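PDB 4OXI: enterobactin synthetase component F-related protein from Vibrio cholerae serotype O1, which probably activates glycine with ATP as an adenylation enzyme of the nonribosomal peptide synthetase kind, forming glycyl-adenosine-5'-phosphate. Local coordinates for residues Gln400-Arg405 and Glu411-Glu416; Met404-Ala409 and Gly459-Leu464; His54-Ala59 and Ala116-Gly121; Tyr76-Met81 and Tyr275-Gly280. All blocks are in the same frame, centred on the assembly; numbering follows the deposited sequence.

Contact 1 of 4, residues Gln400-Arg405 and Glu411-Glu416; sequences QGELMR and EGYRGE
Tyr-413 reaches across from the 411-416 loop and sets its ring against Met-404 and its hydroxyl against Glu-402. The one hydrogen bond between the segments runs from Tyr-413 OH to Glu-402 OE1, at 2.9 Å. The hydroxyl meets OE1 on the anti side of the carboxylate, 29° out of its plane, and the carboxylate and ring planes stand 50° apart. Glu-402 gets there with an extended chain, CG lying opposite the backbone N (chi1 177°); its OE1 sits at the edge of the ring, near the ring plane.

The apolar part belongs to Met-404, whose side chain curls over one ring face. Its CB lies 3.7 Å from Tyr-413 CE2, and CG is above the plane toward the rim. Bends at the second and third torsions bring the methyl back down, so that Met-404 CE reaches 3.7 Å from Tyr-413 CE1. The sulfur SD stays farther up, 5.2 Å from the centroid of the Tyr-413 ring, a distant Met-aromatic contact.

This is a small surface contact across the loop that joins strands 403-405 and 416-419, the two neighbours of strand 394-397 in the antiparallel sheet. Met-404 bonds through its backbone to Ile-396 and Glu-416 to Ile-397. Tyr-413 also packs on Ile-396, while its backbone is tied to Lys-456 of strand 445-457.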
# COMPACT_ATOMS: atom_id res chain seq x y z
N GLN A 400 2.29 -31.41 7.32
CA GLN A 400 3.32 -32.25 7.92
C GLN A 400 4.57 -31.43 8.29
O GLN A 400 5.41 -31.89 9.07
CB GLN A 400 3.71 -33.39 6.98
CG GLN A 400 2.65 -33.78 5.95
CD GLN A 400 1.44 -34.43 6.57
OE1 GLN A 400 1.39 -34.67 7.78
NE2 GLN A 400 0.44 -34.73 5.75
N GLY A 401 4.69 -30.24 7.72
CA GLY A 401 5.86 -29.42 7.99
C GLY A 401 6.99 -29.65 7.00
O GLY A 401 8.13 -29.29 7.25
N GLU A 402 6.67 -30.24 5.85
CA GLU A 402 7.66 -30.41 4.80
C GLU A 402 7.76 -29.14 3.94
O GLU A 402 6.78 -28.73 3.30
CB GLU A 402 7.30 -31.61 3.91
CG GLU A 402 8.26 -31.81 2.72
CD GLU A 402 7.81 -32.92 1.77
OE1 GLU A 402 6.61 -32.93 1.37
OE2 GLU A 402 8.66 -33.77 1.41
N LEU A 403 8.94 -28.51 3.94
CA LEU A 403 9.20 -27.36 3.10
C LEU A 403 9.54 -27.83 1.69
O LEU A 403 10.38 -28.69 1.50
CB LEU A 403 10.34 -26.51 3.66
CG LEU A 403 10.57 -25.13 3.03
CD1 LEU A 403 11.14 -24.17 4.05
CD2 LEU A 403 11.51 -25.20 1.84
N MET A 404 8.89 -27.23 0.70
CA MET A 404 9.05 -27.65 -0.69
C MET A 404 9.20 -26.42 -1.60
O MET A 404 8.29 -25.58 -1.67
CB MET A 404 7.83 -28.47 -1.10
CG MET A 404 7.84 -28.89 -2.54
SD MET A 404 8.69 -30.47 -2.78
CE MET A 404 7.49 -31.58 -2.06
N ARG A 405 10.35 -26.29 -2.28
CA ARG A 405 10.53 -25.20 -3.24
C ARG A 405 9.46 -25.33 -4.33
O ARG A 405 9.04 -26.44 -4.66
CB ARG A 405 11.93 -25.24 -3.88
CG ARG A 405 13.11 -25.25 -2.90
CD ARG A 405 13.13 -23.97 -2.07
NE ARG A 405 13.54 -22.83 -2.89
CZ ARG A 405 14.76 -22.31 -2.87
NH1 ARG A 405 15.69 -22.81 -2.05
NH2 ARG A 405 15.04 -21.28 -3.65
N GLU A 411 2.05 -31.49 -8.77
CA GLU A 411 0.66 -31.09 -8.98
C GLU A 411 -0.15 -31.35 -7.71
O GLU A 411 0.03 -32.38 -7.06
CB GLU A 411 0.05 -31.85 -10.17
CG GLU A 411 -1.49 -31.77 -10.28
CD GLU A 411 -1.98 -30.51 -10.98
OE1 GLU A 411 -1.14 -29.71 -11.43
OE2 GLU A 411 -3.21 -30.31 -11.08
N GLY A 412 -1.02 -30.40 -7.37
CA GLY A 412 -1.91 -30.52 -6.23
C GLY A 412 -1.32 -30.22 -4.86
O GLY A 412 -2.05 -30.21 -3.87
N TYR A 413 -0.01 -30.00 -4.79
CA TYR A 413 0.64 -29.72 -3.51
C TYR A 413 -0.00 -28.52 -2.81
O TYR A 413 -0.33 -27.52 -3.46
CB TYR A 413 2.13 -29.48 -3.70
CG TYR A 413 2.94 -29.73 -2.46
CD1 TYR A 413 3.24 -31.02 -2.05
CD2 TYR A 413 3.41 -28.67 -1.69
CE1 TYR A 413 3.98 -31.26 -0.91
CE2 TYR A 413 4.16 -28.90 -0.55
CZ TYR A 413 4.44 -30.19 -0.16
OH TYR A 413 5.18 -30.42 0.97
N ARG A 414 -0.17 -28.61 -1.50
CA ARG A 414 -1.03 -27.70 -0.76
C ARG A 414 -0.36 -27.31 0.55
O ARG A 414 0.31 -28.14 1.18
CB ARG A 414 -2.37 -28.39 -0.49
CG ARG A 414 -3.47 -27.50 0.06
CD ARG A 414 -4.73 -28.30 0.42
NE ARG A 414 -5.85 -27.43 0.77
CZ ARG A 414 -6.03 -26.88 1.97
NH1 ARG A 414 -5.16 -27.12 2.95
NH2 ARG A 414 -7.07 -26.08 2.20
N GLY A 415 -0.53 -26.06 0.97
CA GLY A 415 0.01 -25.60 2.24
C GLY A 415 0.23 -24.09 2.29
O GLY A 415 -0.30 -23.34 1.47
N GLU A 416 1.01 -23.66 3.28
CA GLU A 416 1.26 -22.24 3.46
C GLU A 416 2.37 -21.76 2.54
O GLU A 416 3.41 -22.41 2.42
CB GLU A 416 1.62 -21.94 4.91
CG GLU A 416 2.13 -20.52 5.11
CD GLU A 416 2.29 -20.15 6.56
OE1 GLU A 416 2.12 -21.03 7.43
OE2 GLU A 416 2.57 -18.96 6.83

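Contact 2 of 4, residues Met404-Ala409 and Gly459-Leu464. With GAP (glycyl-adenosine-5'-phosphate), chain B.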
# COMPACT_ATOMS: atom_id res chain seq x y z
N MET A 404 8.89 -27.23 0.70
CA MET A 404 9.05 -27.65 -0.69
C MET A 404 9.20 -26.42 -1.60
O MET A 404 8.29 -25.58 -1.67
CB MET A 404 7.83 -28.47 -1.10
CG MET A 404 7.84 -28.89 -2.54
SD MET A 404 8.69 -30.47 -2.78
CE MET A 404 7.49 -31.58 -2.06
N ARG A 405 10.35 -26.29 -2.28
CA ARG A 405 10.53 -25.20 -3.24
C ARG A 405 9.46 -25.33 -4.33
O ARG A 405 9.04 -26.44 -4.66
CB ARG A 405 11.93 -25.24 -3.88
CG ARG A 405 13.11 -25.25 -2.90
CD ARG A 405 13.13 -23.97 -2.07
NE ARG A 405 13.54 -22.83 -2.89
CZ ARG A 405 14.76 -22.31 -2.87
NH1 ARG A 405 15.69 -22.81 -2.05
NH2 ARG A 405 15.04 -21.28 -3.65
N PHE A 406 9.01 -24.20 -4.86
CA PHE A 406 7.91 -24.19 -5.83
C PHE A 406 8.22 -25.00 -7.09
O PHE A 406 7.35 -25.67 -7.65
CB PHE A 406 7.55 -22.75 -6.18
CG PHE A 406 6.60 -22.62 -7.34
CD1 PHE A 406 5.24 -22.71 -7.13
CD2 PHE A 406 7.07 -22.41 -8.63
CE1 PHE A 406 4.35 -22.60 -8.19
CE2 PHE A 406 6.19 -22.30 -9.69
CZ PHE A 406 4.83 -22.39 -9.47
N GLU A 407 9.47 -24.91 -7.54
CA GLU A 407 9.94 -25.59 -8.75
C GLU A 407 9.95 -27.11 -8.61
O GLU A 407 9.95 -27.83 -9.61
CB GLU A 407 11.36 -25.12 -9.09
CG GLU A 407 11.50 -23.62 -9.39
CD GLU A 407 11.39 -22.70 -8.15
OE1 GLU A 407 11.44 -23.19 -6.99
OE2 GLU A 407 11.24 -21.47 -8.35
N SER A 408 9.98 -27.60 -7.36
CA SER A 408 10.01 -29.03 -7.07
C SER A 408 8.64 -29.58 -6.66
O SER A 408 8.43 -30.79 -6.63
CB SER A 408 11.00 -29.33 -5.94
OG SER A 408 12.31 -28.94 -6.28
N ALA A 409 7.72 -28.70 -6.31
CA ALA A 409 6.43 -29.15 -5.80
C ALA A 409 5.59 -29.79 -6.90
O ALA A 409 5.52 -29.27 -8.00
CB ALA A 409 5.67 -27.99 -5.18
N GLY A 459 0.59 -25.84 -12.72
CA GLY A 459 1.78 -25.01 -12.76
C GLY A 459 1.66 -23.62 -12.14
O GLY A 459 2.65 -22.87 -12.12
N VAL A 460 0.48 -23.27 -11.63
CA VAL A 460 0.31 -21.97 -10.98
C VAL A 460 -0.26 -22.11 -9.57
O VAL A 460 -0.74 -23.17 -9.18
CB VAL A 460 -0.59 -21.04 -11.82
CG1 VAL A 460 0.04 -20.78 -13.19
CG2 VAL A 460 -1.96 -21.65 -12.00
N LEU A 461 -0.19 -21.03 -8.80
CA LEU A 461 -0.70 -21.06 -7.44
C LEU A 461 -2.14 -20.58 -7.41
O LEU A 461 -2.51 -19.64 -8.11
CB LEU A 461 0.17 -20.18 -6.54
CG LEU A 461 1.56 -20.73 -6.26
CD1 LEU A 461 2.40 -19.71 -5.50
CD2 LEU A 461 1.44 -22.01 -5.45
N ILE A 462 -2.97 -21.24 -6.61
CA ILE A 462 -4.33 -20.78 -6.36
C ILE A 462 -4.43 -20.40 -4.89
O ILE A 462 -4.03 -21.19 -4.03
CB ILE A 462 -5.35 -21.90 -6.63
CG1 ILE A 462 -5.13 -22.52 -8.01
CG2 ILE A 462 -6.77 -21.39 -6.44
CD1 ILE A 462 -5.33 -21.56 -9.12
N HIS A 463 -4.97 -19.22 -4.59
CA HIS A 463 -5.05 -18.77 -3.20
C HIS A 463 -6.31 -19.33 -2.59
O HIS A 463 -7.39 -19.09 -3.11
CB HIS A 463 -5.06 -17.24 -3.12
CG HIS A 463 -5.09 -16.70 -1.72
ND1 HIS A 463 -6.25 -16.58 -0.99
CD2 HIS A 463 -4.09 -16.26 -0.92
CE1 HIS A 463 -5.96 -16.08 0.21
NE2 HIS A 463 -4.66 -15.88 0.28
N LEU A 464 -6.17 -20.05 -1.47
CA LEU A 464 -7.30 -20.76 -0.86
C LEU A 464 -7.86 -20.07 0.40
O LEU A 464 -9.01 -20.30 0.78
CB LEU A 464 -6.89 -22.19 -0.53
CG LEU A 464 -6.49 -23.04 -1.74
CD1 LEU A 464 -5.93 -24.39 -1.32
CD2 LEU A 464 -7.65 -23.22 -2.70
N GAP B . 0.81 -5.40 -1.27
CA GAP B . -0.57 -5.66 -1.76
C GAP B . -1.42 -5.97 -0.54
O GAP B . -2.61 -6.20 -0.61
PA GAP B . -1.38 -6.25 2.19
O1A GAP B . -0.17 -6.52 3.06
O2A GAP B . -2.34 -5.13 2.54
O3A GAP B . -0.74 -6.01 0.74
C5' GAP B . -1.45 -8.86 1.92
O5' GAP B . -2.18 -7.64 2.09
C4' GAP B . -2.42 -10.02 1.91
O4' GAP B . -3.47 -9.75 0.99
C3' GAP B . -1.82 -11.30 1.40
O3' GAP B . -1.12 -11.99 2.44
C2' GAP B . -3.04 -12.05 0.90
O2' GAP B . -3.77 -12.59 2.00
C1' GAP B . -3.94 -10.96 0.39
N9 GAP B . -3.80 -10.85 -1.08
C8 GAP B . -3.02 -9.98 -1.73
N7 GAP B . -3.13 -10.13 -3.07
C5 GAP B . -4.00 -11.13 -3.29
C6 GAP B . -4.55 -11.82 -4.48
N6 GAP B . -4.20 -11.42 -5.73
N1 GAP B . -5.42 -12.83 -4.26
C2 GAP B . -5.79 -13.22 -3.02
N3 GAP B . -5.32 -12.64 -1.90
C4 GAP B . -4.44 -11.61 -1.97
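The Phe-406 ring meets the start of strand 460-466 with its rim: Gly-459 O lies at the ring edge, near its plane, 3.5 Å from Phe-406 CZ. Leu-461 approaches the same ring obliquely, its CG 3.9 Å from Phe-406 CE1 and its CD2 4.0 Å from that same carbon. Phe-406 points its ring at the strand because CG is turned opposite the backbone N (chi1 170°). Lys-456 makes a cation-pi contact with this ring, and its NZ also bonds to the carbonyls of Phe-406 and Ala-409, which would steady the turn.

Farther along the strand a second flat group faces the ligand. The adenine N3-C2 edge of glycyl-adenosine-5'-phosphate stands over one face of the His-463 imidazole, the two planes well tilted, with GAP N3 3.9 Å above the ring plane and over its centre; GAP C2 is 3.8 Å from His-463 CG. Asp-452 accepts a hydrogen bond from His-463 NE2 and also bonds the ligand.

No hydrogen bond joins the two segments, so their cohesion is mainly apolar packing, with a carbonyl oxygen against the electropositive ring edge. The strand thus has one end packed on Phe-406 and a later residue lining the adenylate pocket.

Contact 3 of 4, residues His54-Ala59 and Ala116-Gly121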
# COMPACT_ATOMS: atom_id res chain seq x y z
N HIS A 54 18.80 4.30 -12.51
CA HIS A 54 19.28 4.98 -13.72
C HIS A 54 18.16 5.18 -14.72
O HIS A 54 18.05 6.24 -15.32
CB HIS A 54 20.42 4.22 -14.40
CG HIS A 54 20.82 4.81 -15.72
ND1 HIS A 54 21.66 5.90 -15.82
CD2 HIS A 54 20.48 4.47 -16.99
CE1 HIS A 54 21.82 6.21 -17.09
NE2 HIS A 54 21.13 5.36 -17.82
N SER A 55 17.33 4.15 -14.89
CA SER A 55 16.20 4.24 -15.80
C SER A 55 15.23 5.35 -15.37
O SER A 55 14.66 6.03 -16.22
CB SER A 55 15.46 2.92 -15.84
OG SER A 55 16.32 1.88 -16.23
N ILE A 56 15.05 5.51 -14.07
CA ILE A 56 14.15 6.54 -13.58
C ILE A 56 14.72 7.92 -13.88
O ILE A 56 14.01 8.80 -14.38
CB ILE A 56 13.84 6.38 -12.07
CG1 ILE A 56 12.82 5.27 -11.86
CG2 ILE A 56 13.30 7.67 -11.49
CD1 ILE A 56 12.63 4.87 -10.40
N LEU A 57 16.00 8.12 -13.58
CA LEU A 57 16.64 9.41 -13.86
C LEU A 57 16.62 9.73 -15.36
O LEU A 57 16.38 10.87 -15.75
CB LEU A 57 18.06 9.45 -13.32
CG LEU A 57 18.16 9.33 -11.81
CD1 LEU A 57 19.58 9.55 -11.35
CD2 LEU A 57 17.23 10.32 -11.15
N ALA A 58 16.85 8.72 -16.20
CA ALA A 58 16.82 8.92 -17.65
C ALA A 58 15.42 9.30 -18.13
O ALA A 58 15.27 10.20 -18.95
CB ALA A 58 17.32 7.67 -18.38
N ALA A 59 14.40 8.61 -17.62
CA ALA A 59 13.00 8.89 -17.96
C ALA A 59 12.61 10.34 -17.66
O ALA A 59 11.88 10.97 -18.43
CB ALA A 59 12.07 7.93 -17.24
N ALA A 116 10.91 13.69 -4.00
CA ALA A 116 12.05 14.31 -3.34
C ALA A 116 12.77 13.28 -2.49
O ALA A 116 14.00 13.23 -2.45
CB ALA A 116 11.59 15.48 -2.44
N SER A 117 12.00 12.45 -1.79
CA SER A 117 12.61 11.45 -0.94
C SER A 117 13.32 10.39 -1.77
O SER A 117 14.44 9.97 -1.44
CB SER A 117 11.57 10.79 -0.03
OG SER A 117 12.14 9.65 0.58
N TYR A 118 12.67 9.95 -2.85
CA TYR A 118 13.30 8.96 -3.71
C TYR A 118 14.59 9.50 -4.36
O TYR A 118 15.63 8.86 -4.31
CB TYR A 118 12.34 8.44 -4.81
CG TYR A 118 13.08 7.50 -5.72
CD1 TYR A 118 13.29 6.18 -5.35
CD2 TYR A 118 13.64 7.95 -6.92
CE1 TYR A 118 14.01 5.32 -6.15
CE2 TYR A 118 14.37 7.09 -7.73
CZ TYR A 118 14.56 5.78 -7.34
OH TYR A 118 15.27 4.90 -8.13
N LEU A 119 14.49 10.68 -4.97
CA LEU A 119 15.62 11.26 -5.69
C LEU A 119 16.80 11.52 -4.75
O LEU A 119 17.96 11.40 -5.15
CB LEU A 119 15.20 12.55 -6.38
CG LEU A 119 14.25 12.35 -7.57
CD1 LEU A 119 13.78 13.68 -8.12
CD2 LEU A 119 14.94 11.55 -8.67
N GLY A 120 16.49 11.86 -3.49
CA GLY A 120 17.51 12.17 -2.51
C GLY A 120 17.99 11.02 -1.63
O GLY A 120 18.76 11.23 -0.70
N GLY A 121 17.54 9.79 -1.91
CA GLY A 121 17.96 8.66 -1.10
C GLY A 121 17.44 8.66 0.34
O GLY A 121 18.02 8.05 1.24
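Two helices of the AMP-binding fold, 51-62 and 108-119, meet here in the protein interior, and the second ends in a Schellman motif at this very place. Gly-121, with positive phi, is its C-prime residue: Gly-121 N bonds back to Tyr-118 O, and Met-122 N to Ser-117 O. Just before this turn, Tyr-118 and Leu-119 reach toward helix 51-62.

Ile-56 and Tyr-118 point at one another from the facing helices. The Ile-56 methyl CD1 lies obliquely to the ring, 3.7 Å from Tyr-118 CZ and 3.5 Å from Tyr-118 OH, while the other branch, CG2, is 4.0 Å from Tyr-118 CE2. With CG swung opposite its backbone N (chi1 176°), the tyrosine sends its ring out to the isoleucine. Beside this pair the two leucines meet through one methyl each: Leu-57 CD2 is 3.6 Å from Leu-119 CD2.

The Tyr-118 hydroxyl, though touched by a methyl, has its polar partner elsewhere, in a hydrogen bond with His-240 NE2. Arg-53 makes a cation-pi contact with the ring and also bonds Tyr-118 O near the helix end. Between the segments themselves there is no hydrogen bond; the helices are joined by dispersion and burial of apolar surface, while the tyrosine's polar atoms are satisfied by residues around the interface.

Contact 4 of 4, residues Tyr76-Met81 and Tyr275-Gly280; sequences YTYQEM and YSLISG
Tyr-78 lays its ring against Gly-280 and Leu-277 at the end of helix 268-279. Its first torsion (chi1 -86°) is drawn well off the usual staggered value and its ring stands square to the plane of CA, CB and CG (chi2 90°), which takes the hydroxyl to the Gly-280 backbone. There Tyr-78 CZ lies 3.5 Å from Gly-280 CA and Tyr-78 CE1 3.3 Å from Gly-280 O, which stands oblique to the ring. The hydroxyl is hydrogen-bonded to Ala-281 O, one residue on. Leu-277 comes to the other side of the ring rim: with CG opposite its backbone N (chi1 -173°), its CD1 lies in the ring plane, 3.8 Å from Tyr-78 CE2.

Each helix end is formed by its own motif. Thr-77 and Glu-80 make a capping box, in which Glu-80 N donates to Thr-77 OG1 at 3.1 Å and Thr-77 N to Glu-80 OE1 at 2.8 Å. Gly-280, with positive phi, closes helix 268-279 as a Schellman motif.

The start of helix 78-95 is thus buttressed on the finish of another. Around them, Tyr-78 packs on Ala-68 of strand 67-71, while Leu-277 touches Trp-115 of helix 108-119 as well as Ile-56 and Ile-60 of helix 51-62.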
# COMPACT_ATOMS: atom_id res chain seq x y z
N TYR A 76 1.29 18.96 -13.97
CA TYR A 76 2.67 19.37 -13.73
C TYR A 76 3.58 18.53 -14.60
O TYR A 76 3.46 17.29 -14.64
CB TYR A 76 3.05 19.19 -12.24
CG TYR A 76 2.12 19.92 -11.29
CD1 TYR A 76 2.41 21.20 -10.84
CD2 TYR A 76 0.94 19.33 -10.87
CE1 TYR A 76 1.55 21.87 -9.98
CE2 TYR A 76 0.08 20.00 -10.01
CZ TYR A 76 0.39 21.26 -9.57
OH TYR A 76 -0.47 21.92 -8.71
N THR A 77 4.49 19.19 -15.32
CA THR A 77 5.44 18.47 -16.17
C THR A 77 6.55 17.80 -15.36
O THR A 77 6.72 18.09 -14.16
CB THR A 77 6.12 19.42 -17.15
OG1 THR A 77 6.86 20.38 -16.40
CG2 THR A 77 5.09 20.15 -18.04
N TYR A 78 7.32 16.92 -16.00
CA TYR A 78 8.46 16.29 -15.35
C TYR A 78 9.44 17.35 -14.84
O TYR A 78 10.01 17.21 -13.75
CB TYR A 78 9.15 15.27 -16.28
CG TYR A 78 8.48 13.93 -16.15
CD1 TYR A 78 7.40 13.59 -16.97
CD2 TYR A 78 8.88 13.04 -15.18
CE1 TYR A 78 6.76 12.36 -16.82
CE2 TYR A 78 8.25 11.83 -15.02
CZ TYR A 78 7.19 11.50 -15.82
OH TYR A 78 6.58 10.29 -15.62
N GLN A 79 9.58 18.44 -15.59
CA GLN A 79 10.50 19.50 -15.21
C GLN A 79 9.98 20.21 -13.97
O GLN A 79 10.75 20.51 -13.04
CB GLN A 79 10.67 20.49 -16.37
CG GLN A 79 11.61 21.67 -16.06
CD GLN A 79 13.07 21.25 -15.92
OE1 GLN A 79 13.63 20.60 -16.80
NE2 GLN A 79 13.68 21.61 -14.80
N GLU A 80 8.69 20.51 -13.95
CA GLU A 80 8.12 21.19 -12.80
C GLU A 80 8.17 20.30 -11.56
O GLU A 80 8.44 20.79 -10.47
CB GLU A 80 6.68 21.63 -13.09
CG GLU A 80 6.58 22.75 -14.13
CD GLU A 80 5.16 22.89 -14.71
OE1 GLU A 80 4.35 21.94 -14.59
OE2 GLU A 80 4.86 23.95 -15.29
N MET A 81 7.89 19.01 -11.71
CA MET A 81 7.95 18.09 -10.57
C MET A 81 9.39 17.94 -10.10
O MET A 81 9.66 17.84 -8.89
CB MET A 81 7.37 16.71 -10.94
CG MET A 81 5.85 16.70 -11.11
SD MET A 81 4.98 17.20 -9.60
CE MET A 81 5.57 15.96 -8.43
N TYR A 275 6.00 3.18 -11.11
CA TYR A 275 5.68 2.62 -12.42
C TYR A 275 5.51 3.77 -13.41
O TYR A 275 6.02 3.74 -14.52
CB TYR A 275 4.35 1.90 -12.32
CG TYR A 275 4.01 0.91 -13.41
CD1 TYR A 275 4.99 0.37 -14.25
CD2 TYR A 275 2.70 0.49 -13.58
CE1 TYR A 275 4.64 -0.57 -15.24
CE2 TYR A 275 2.36 -0.43 -14.53
CZ TYR A 275 3.32 -0.96 -15.36
OH TYR A 275 2.91 -1.87 -16.30
N SER A 276 4.77 4.80 -13.00
CA SER A 276 4.58 5.93 -13.89
C SER A 276 5.91 6.65 -14.12
O SER A 276 6.23 7.05 -15.23
CB SER A 276 3.55 6.90 -13.31
OG SER A 276 3.43 8.06 -14.13
N LEU A 277 6.67 6.82 -13.05
CA LEU A 277 7.89 7.61 -13.11
C LEU A 277 8.94 6.98 -14.04
O LEU A 277 9.55 7.66 -14.85
CB LEU A 277 8.46 7.75 -11.70
CG LEU A 277 9.66 8.64 -11.36
CD1 LEU A 277 9.61 10.02 -12.01
CD2 LEU A 277 9.70 8.78 -9.85
N ILE A 278 9.14 5.67 -13.91
CA ILE A 278 10.16 5.00 -14.70
C ILE A 278 9.78 5.00 -16.18
O ILE A 278 10.65 4.86 -17.04
CB ILE A 278 10.42 3.56 -14.20
CG1 ILE A 278 11.70 2.99 -14.82
CG2 ILE A 278 9.24 2.68 -14.51
CD1 ILE A 278 12.10 1.65 -14.23
N SER A 279 8.50 5.19 -16.45
CA SER A 279 7.98 5.14 -17.81
C SER A 279 7.88 6.51 -18.45
O SER A 279 7.62 6.60 -19.65
CB SER A 279 6.59 4.52 -17.82
OG SER A 279 6.58 3.27 -17.15
N GLY A 280 8.05 7.57 -17.66
CA GLY A 280 7.83 8.92 -18.17
C GLY A 280 6.36 9.21 -18.44
O GLY A 280 6.02 10.17 -19.14

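Contacts 3 and 4 form one cluster and contacts 1 and 2 another, with centres 36 to 43 Å apart between the clusters. Contacts 3 and 4, with centres about 10 Å apart, touch directly where Ile-56 and Ala-59 pack on Leu-277 and Ile-278; their segments alternate along the chain, interlacing helices 51-62, 78-95, 108-119 and 268-279. Both close before contacts 1 and 2 open. Those two, with centres about 8 Å apart, share Met-404 and Arg-405 of strand 403-405 and belong to the same antiparallel sheet. Contact 2 reaches the adenylate through His-463, so the later sheet supplies part of the pocket while the helical cluster builds a separate buried region of the fold.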